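Local coordinates for avirulence protein AvrP123 (Melampsora lini, PDB 5VJJ) that binds zinc ions and acts as a rust-fungus effector, possibly in the host nucleus, that the flax disease resistance protein P recognises, at residues G49-Y54 with V67-V72. Sequence-based numbering, arbitrary orientation.
Sequences GPAEQY and VACSGV. With ZN (zinc ion), chain D.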
loop_
_atom_site.group_PDB
_atom_site.type_symbol
_atom_site.label_atom_id
_atom_site.label_comp_id
_atom_site.label_asym_id
_atom_site.label_seq_id
_atom_site.Cartn_x
_atom_site.Cartn_y
_atom_site.Cartn_z
ATOM N N GLY A 49 5.420 5.673 6.835
ATOM C CA GLY A 49 4.118 5.051 6.672
ATOM C C GLY A 49 2.998 5.979 7.102
ATOM O O GLY A 49 3.201 7.191 7.197
ATOM N N PRO A 50 1.810 5.423 7.383
ATOM C CA PRO A 50 1.486 3.990 7.383
ATOM C C PRO A 50 1.331 3.388 5.985
ATOM O O PRO A 50 0.692 3.984 5.110
ATOM C CB PRO A 50 0.146 3.930 8.136
ATOM C CG PRO A 50 -0.074 5.302 8.715
ATOM C CD PRO A 50 0.664 6.235 7.820
ATOM N N ALA A 51 1.907 2.203 5.787
ATOM C CA ALA A 51 1.803 1.482 4.529
ATOM C C ALA A 51 1.310 0.069 4.799
ATOM O O ALA A 51 1.619 -0.525 5.836
ATOM C CB ALA A 51 3.149 1.441 3.800
ATOM N N GLU A 52 0.535 -0.464 3.855
ATOM C CA GLU A 52 -0.046 -1.794 3.967
ATOM C C GLU A 52 0.132 -2.540 2.656
ATOM O O GLU A 52 0.146 -1.938 1.578
ATOM C CB GLU A 52 -1.545 -1.756 4.307
ATOM C CG GLU A 52 -1.873 -1.311 5.712
ATOM C CD GLU A 52 -3.355 -1.413 6.003
ATOM O OE1 GLU A 52 -4.151 -1.379 5.036
ATOM O OE2 GLU A 52 -3.718 -1.533 7.193
ATOM N N GLN A 53 0.248 -3.859 2.759
ATOM C CA GLN A 53 0.368 -4.729 1.602
ATOM C C GLN A 53 -0.896 -5.565 1.460
ATOM O O GLN A 53 -1.469 -6.024 2.458
ATOM C CB GLN A 53 1.591 -5.636 1.717
ATOM C CG GLN A 53 1.828 -6.497 0.493
ATOM C CD GLN A 53 3.177 -7.185 0.532
ATOM O OE1 GLN A 53 4.041 -6.833 1.335
ATOM N NE2 GLN A 53 3.361 -8.176 -0.329
ATOM N N TYR A 54 -1.332 -5.745 0.215
ATOM C CA TYR A 54 -2.548 -6.477 -0.099
ATOM C C TYR A 54 -2.185 -7.729 -0.880
ATOM O O TYR A 54 -1.463 -7.655 -1.878
ATOM C CB TYR A 54 -3.521 -5.610 -0.899
ATOM C CG TYR A 54 -3.871 -4.307 -0.214
ATOM C CD1 TYR A 54 -4.782 -4.274 0.835
ATOM C CD2 TYR A 54 -3.289 -3.112 -0.615
ATOM C CE1 TYR A 54 -5.101 -3.084 1.467
ATOM C CE2 TYR A 54 -3.602 -1.918 0.011
ATOM C CZ TYR A 54 -4.508 -1.910 1.048
ATOM O OH TYR A 54 -4.819 -0.726 1.669
ATOM N N VAL A 67 1.297 -2.573 -2.657
ATOM C CA VAL A 67 1.396 -1.862 -1.385
ATOM C C VAL A 67 0.774 -0.481 -1.538
ATOM O O VAL A 67 0.876 0.147 -2.599
ATOM C CB VAL A 67 2.863 -1.763 -0.912
ATOM C CG1 VAL A 67 2.989 -0.879 0.323
ATOM C CG2 VAL A 67 3.417 -3.147 -0.613
ATOM N N ALA A 68 0.121 -0.019 -0.476
ATOM C CA ALA A 68 -0.476 1.306 -0.421
ATOM C C ALA A 68 -0.009 2.004 0.847
ATOM O O ALA A 68 0.194 1.366 1.884
ATOM C CB ALA A 68 -2.008 1.238 -0.444
ATOM N N CYS A 69 0.160 3.323 0.755
ATOM C CA CYS A 69 0.730 4.103 1.842
ATOM C C CYS A 69 -0.004 5.426 1.970
ATOM O O CYS A 69 -0.308 6.073 0.966
ATOM C CB CYS A 69 2.225 4.371 1.617
ATOM S SG CYS A 69 3.052 5.193 3.001
ATOM N N SER A 70 -0.266 5.830 3.213
ATOM C CA SER A 70 -0.921 7.097 3.506
ATOM C C SER A 70 0.057 8.190 3.919
ATOM O O SER A 70 -0.367 9.329 4.144
ATOM C CB SER A 70 -1.968 6.905 4.606
ATOM O OG SER A 70 -3.047 6.105 4.148
ATOM N N GLY A 71 1.343 7.878 4.032
ATOM C CA GLY A 71 2.332 8.896 4.326
ATOM C C GLY A 71 2.411 9.938 3.227
ATOM O O GLY A 71 1.896 9.778 2.120
ATOM N N VAL A 72 3.085 11.039 3.549
ATOM C CA VAL A 72 3.284 12.130 2.602
ATOM C C VAL A 72 4.608 11.896 1.888
ATOM O O VAL A 72 5.669 11.885 2.520
ATOM C CB VAL A 72 3.266 13.497 3.305
ATOM C CG1 VAL A 72 3.499 14.616 2.300
ATOM C CG2 VAL A 72 1.944 13.706 4.032
HETATM ZN ZN ZN D . 4.921 6.026 2.197
#
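Cys-69 offers a compact example of how a strand end can present a metal ligand, and its side chain is best followed outward from the backbone. Its CB rests 3.8 Å from the CB of Ala-51, the residue directly across in a non-hydrogen-bonded antiparallel pair, so the two point to the same face of the sheet. From there the sulphur swings anti to the backbone N (chi1 -174°), and SG lies 3.4 Å from Pro-50 O, with the CA of Gly-49 a little farther off. At the tip, SG binds zinc at 2.2 Å, sharing the ion with Cys-33, Cys-47 and His-73. The same SG accepts a hydrogen bond from the backbone N of Gly-71, two residues on, which would be expected to temper the negative charge of a zinc-bound thiolate.

The frame behind this ligand is a beta hairpin of strands 51-58 and 64-69, with strand 29-30 flanking the first on its other edge; one of the three zinc sites of this zinc-finger effector thus sits where the hairpin's open end runs into loop. Glu-52 and Ala-68 form the hydrogen-bonded pair, each N reaching the other's O, and the bond from Glu-52 N to Ala-68 O measures 2.7 Å. Beyond the strand, Ser-70 N donates to Pro-50 O at 2.8 Å, nearly along the C=O axis, so pairing continues past Cys-69.

Farther from the metal, Val-67 CG2 lies 3.9 Å from Gln-53 CB, the two side chains crossing obliquely, while the amide NE2 of Gln-53 hydrogen-bonds to Ser-65 OG. On the face bearing Glu-52, the methyl of Ala-68 meets the Tyr-54 ring at its edge, in plane, 3.6 Å from CE2.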